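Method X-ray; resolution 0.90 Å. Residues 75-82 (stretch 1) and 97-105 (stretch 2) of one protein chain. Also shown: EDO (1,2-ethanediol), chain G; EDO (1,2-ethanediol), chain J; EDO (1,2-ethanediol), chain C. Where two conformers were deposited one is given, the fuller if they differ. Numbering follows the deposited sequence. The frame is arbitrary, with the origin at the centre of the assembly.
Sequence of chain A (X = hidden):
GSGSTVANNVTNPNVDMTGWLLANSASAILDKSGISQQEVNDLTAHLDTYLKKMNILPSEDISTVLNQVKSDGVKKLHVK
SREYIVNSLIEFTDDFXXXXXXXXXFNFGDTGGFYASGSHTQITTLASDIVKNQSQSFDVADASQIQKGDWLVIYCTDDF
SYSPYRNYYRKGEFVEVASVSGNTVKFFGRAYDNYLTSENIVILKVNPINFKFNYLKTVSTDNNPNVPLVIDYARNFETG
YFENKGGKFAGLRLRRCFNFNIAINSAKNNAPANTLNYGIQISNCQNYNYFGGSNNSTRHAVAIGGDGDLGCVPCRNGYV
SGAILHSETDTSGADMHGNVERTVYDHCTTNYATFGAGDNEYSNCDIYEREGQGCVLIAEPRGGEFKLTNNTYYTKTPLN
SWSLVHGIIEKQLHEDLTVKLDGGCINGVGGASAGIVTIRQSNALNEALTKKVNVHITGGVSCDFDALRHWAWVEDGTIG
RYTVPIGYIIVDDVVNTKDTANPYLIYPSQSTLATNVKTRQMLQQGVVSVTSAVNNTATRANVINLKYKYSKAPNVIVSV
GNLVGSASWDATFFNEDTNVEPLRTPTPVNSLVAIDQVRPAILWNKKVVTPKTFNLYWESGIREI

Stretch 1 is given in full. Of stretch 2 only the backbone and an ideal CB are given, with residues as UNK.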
# COMPACT_ATOMS: atom_id res chain seq x y z
N LYS A 75 26.53 19.24 25.69
CA LYS A 75 25.44 18.95 24.75
C LYS A 75 25.79 18.02 23.62
O LYS A 75 24.86 17.65 22.83
CB LYS A 75 24.91 20.26 24.18
CG LYS A 75 24.24 21.17 25.21
CD LYS A 75 24.07 22.60 24.94
CE LYS A 75 23.27 23.23 26.11
NZ LYS A 75 24.03 23.22 27.41
N LYS A 76 27.05 17.61 23.53
CA LYS A 76 27.40 16.66 22.48
C LYS A 76 28.68 15.99 22.95
O LYS A 76 29.70 16.66 23.15
CB LYS A 76 27.56 17.41 21.17
CG LYS A 76 27.82 16.52 19.97
CD LYS A 76 27.84 17.35 18.71
CE LYS A 76 28.12 16.57 17.48
NZ LYS A 76 27.91 17.35 16.20
N LEU A 77 28.61 14.67 23.12
CA LEU A 77 29.74 13.92 23.63
C LEU A 77 30.23 12.90 22.60
O LEU A 77 29.44 12.04 22.15
CB LEU A 77 29.36 13.17 24.91
CG LEU A 77 30.48 12.34 25.56
CD1 LEU A 77 31.56 13.23 26.13
CD2 LEU A 77 29.91 11.38 26.59
N HIS A 78 31.50 12.97 22.27
CA HIS A 78 32.16 11.99 21.39
C HIS A 78 32.76 10.89 22.26
O HIS A 78 33.40 11.18 23.28
CB HIS A 78 33.24 12.67 20.56
CG HIS A 78 32.70 13.65 19.60
ND1 HIS A 78 32.30 14.91 19.90
CD2 HIS A 78 32.47 13.44 18.26
CE1 HIS A 78 31.82 15.46 18.71
NE2 HIS A 78 31.94 14.57 17.75
N VAL A 79 32.58 9.64 21.85
CA VAL A 79 33.05 8.48 22.61
C VAL A 79 33.89 7.57 21.72
O VAL A 79 33.44 7.12 20.66
CB VAL A 79 31.88 7.71 23.23
CG1 VAL A 79 32.38 6.52 24.03
CG2 VAL A 79 31.02 8.63 24.10
N LYS A 80 35.10 7.28 22.18
CA LYS A 80 36.01 6.35 21.54
C LYS A 80 35.54 4.94 21.72
O LYS A 80 35.03 4.52 22.77
CB LYS A 80 37.39 6.52 22.19
CG LYS A 80 38.49 5.63 21.65
CD LYS A 80 39.88 5.95 22.22
CE LYS A 80 40.93 4.96 21.82
NZ LYS A 80 41.26 5.07 20.36
N SER A 81 35.77 4.13 20.68
CA SER A 81 35.34 2.73 20.65
C SER A 81 36.09 1.88 21.70
O SER A 81 37.27 1.56 21.54
CB SER A 81 35.65 2.17 19.27
OG SER A 81 35.22 0.85 19.15
N ARG A 82 35.35 1.49 22.73
CA ARG A 82 35.73 0.55 23.77
C ARG A 82 34.42 -0.04 24.30
O ARG A 82 33.36 0.54 24.09
CB ARG A 82 36.48 1.19 24.99
CG ARG A 82 37.71 2.02 24.68
CD ARG A 82 38.33 2.49 25.99
NE ARG A 82 39.51 3.31 25.90
CZ ARG A 82 39.51 4.64 25.81
NH1 ARG A 82 38.38 5.34 25.73
NH2 ARG A 82 40.66 5.29 25.80
N UNK A 97 23.41 14.54 23.16
CA UNK A 97 23.75 13.85 21.92
C UNK A 97 25.04 13.05 22.09
O UNK A 97 26.06 13.63 22.48
CB UNK A 97 23.89 14.85 20.77
N UNK A 98 24.98 11.76 21.78
CA UNK A 98 26.17 10.95 21.64
C UNK A 98 26.62 10.90 20.18
O UNK A 98 25.81 10.72 19.26
CB UNK A 98 25.92 9.54 22.17
N UNK A 99 27.95 10.95 19.99
CA UNK A 99 28.60 10.62 18.73
C UNK A 99 29.59 9.50 19.07
O UNK A 99 30.71 9.73 19.53
CB UNK A 99 29.29 11.83 18.10
N UNK A 100 29.14 8.25 18.89
CA UNK A 100 29.88 7.08 19.29
C UNK A 100 30.58 6.42 18.11
O UNK A 100 29.94 6.20 17.08
CB UNK A 100 28.95 6.08 19.98
N UNK A 101 31.85 6.07 18.25
CA UNK A 101 32.52 5.25 17.26
C UNK A 101 31.86 3.87 17.21
O UNK A 101 31.42 3.35 18.25
CB UNK A 101 34.01 5.13 17.58
N UNK A 102 31.87 3.23 16.06
CA UNK A 102 31.42 1.85 15.97
C UNK A 102 32.23 1.00 16.95
O UNK A 102 33.45 1.19 17.08
CB UNK A 102 31.56 1.32 14.54
N UNK A 103 31.57 0.07 17.59
CA UNK A 103 32.20 -0.76 18.60
C UNK A 103 32.22 -0.17 20.00
O UNK A 103 32.64 -0.83 20.95
CB UNK A 103 33.64 -1.06 18.17
N UNK A 104 31.71 1.04 20.14
CA UNK A 104 31.42 1.57 21.48
C UNK A 104 30.27 0.74 22.06
O UNK A 104 29.18 0.71 21.46
CB UNK A 104 31.06 3.06 21.43
N UNK A 105 30.50 0.10 23.20
CA UNK A 105 29.49 -0.74 23.81
C UNK A 105 29.36 -0.31 25.27
O UNK A 105 30.39 -0.21 25.97
CB UNK A 105 29.84 -2.22 23.69
C1 EDO G . 36.87 10.05 20.51
O1 EDO G . 36.28 10.56 21.64
C2 EDO G . 35.87 9.61 19.42
O2 EDO G . 35.23 10.70 18.81
C1 EDO J . 30.33 20.02 23.55
O1 EDO J . 28.90 20.09 23.46
C2 EDO J . 30.87 21.10 24.43
O2 EDO J . 30.47 20.94 25.77
C1 EDO C . 39.90 7.50 15.08
O1 EDO C . 39.03 6.36 15.02
C2 EDO C . 41.12 7.21 15.89
O2 EDO C . 41.93 6.23 15.28

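The strands run parallel, so for 97-100 the backbone bonds set which residue each CB meets.

The O at 97 accepts a hydrogen bond from Leu 77 N (2.8 Å). Its CB points sideways, 3.6 Å from Lys 75 O, and extended Lys 76 brings an ammonium group here. An acid or a long polar side chain would suit. The residue is Glu 97; OE1 stops 4.5 Å from Lys 76 NZ, beyond a salt bridge, and a water joins the two charges.

At 98 the CB shares a sheet face with Leu 77 and Val 79, favouring an apolar residue, branched or aromatic. Phe 98 fills it: CE1 lies 4.2 Å from Leu 77 CD2, and Val 79 CG2 meets the ring edge at CD1 (4.1 Å).

At 99 N and O hydrogen-bond to Leu 77 O and Val 79 N. The CB is on the His 78 face, 3.6 Å from His 78 CD2, near Lys 76. A beta-branched or other compact apolar residue fits. Val 99 lays CG2 over the imidazole face, 4.2 Å from its centroid, and 3.6 Å from Lys 76 CE.

At 100 the CB returns to the face of Val 79, whose side chain offers no polar partner; a modest apolar or small polar group would serve. Asn 100 brings OD1 to 3.2 Å from Val 79 CB and finds no partner for it; its ND2 bonds elsewhere in the structure.

Position 101 points toward stretch 1, its N bonded to Val 79 O (3.1 Å), its CB 3.7 Å from Ser 81 N. That donor asks for an acid or amide. Glu 101 takes it through OE1, 2.9 Å from Ser 81 N, while a water links OE1 to Lys 80 NZ.

At 102 the ideal CB faces away with no atom of stretch 1 within 5.5 Å; many side chains, polar or apolar, are compatible. Thr 102 is one; its O accepts from Ser 81 OG (2.7 Å).

At 103, phi/psi of 86/-2 in a type II turn calls for glycine, and an ideal CB would sit 2.7 Å from Ser 81 OG, a clash. It is Gly 103.

The CB at 104 lies 4.4 Å from both Ser 81 CA and Lys 80 O, with Val 79 CG1 near enough to pack against; a compact side chain with a methyl or hydroxyl would fit. Thr 104 closes the turn, OG1 donating to Glu 101 O (2.7 Å), and packs CG2 3.6 Å from Val 79 CG1.

At 105 N lies 3.0 Å from Arg 82 O; the sideways CB tolerates many residues, here Val 105.

Stretch 2, residues 97-105: EFVNETGTV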
# COMPACT_ATOMS: atom_id res chain seq x y z
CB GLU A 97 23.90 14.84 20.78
CG GLU A 97 24.32 14.18 19.47
CD GLU A 97 24.35 15.07 18.25
OE1 GLU A 97 24.15 16.30 18.38
OE2 GLU A 97 24.55 14.52 17.12
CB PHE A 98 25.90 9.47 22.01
CG PHE A 98 25.80 9.21 23.49
CD1 PHE A 98 26.96 8.97 24.24
CD2 PHE A 98 24.57 9.16 24.18
CE1 PHE A 98 26.89 8.65 25.57
CE2 PHE A 98 24.52 8.85 25.52
CZ PHE A 98 25.67 8.59 26.22
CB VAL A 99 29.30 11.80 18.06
CG1 VAL A 99 29.81 11.36 16.69
CG2 VAL A 99 28.40 12.99 17.95
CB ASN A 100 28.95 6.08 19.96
CG ASN A 100 28.38 6.62 21.26
OD1 ASN A 100 28.98 7.40 21.94
ND2 ASN A 100 27.17 6.16 21.60
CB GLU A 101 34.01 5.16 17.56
CG GLU A 101 34.78 6.45 17.37
CD GLU A 101 36.28 6.29 17.52
OE1 GLU A 101 36.71 5.32 18.21
OE2 GLU A 101 37.06 7.11 16.98
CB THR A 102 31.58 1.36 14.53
OG1 THR A 102 30.71 2.17 13.72
CG2 THR A 102 31.20 -0.11 14.38
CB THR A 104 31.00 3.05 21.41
OG1 THR A 104 32.06 3.82 20.87
CG2 THR A 104 30.65 3.57 22.76
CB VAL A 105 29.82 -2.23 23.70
CG1 VAL A 105 28.83 -3.08 24.45
CG2 VAL A 105 29.87 -2.63 22.23
O HOH W 1 24.00 18.44 20.09
O HOH W 2 25.24 17.99 16.53
O HOH W 3 39.29 4.49 18.25
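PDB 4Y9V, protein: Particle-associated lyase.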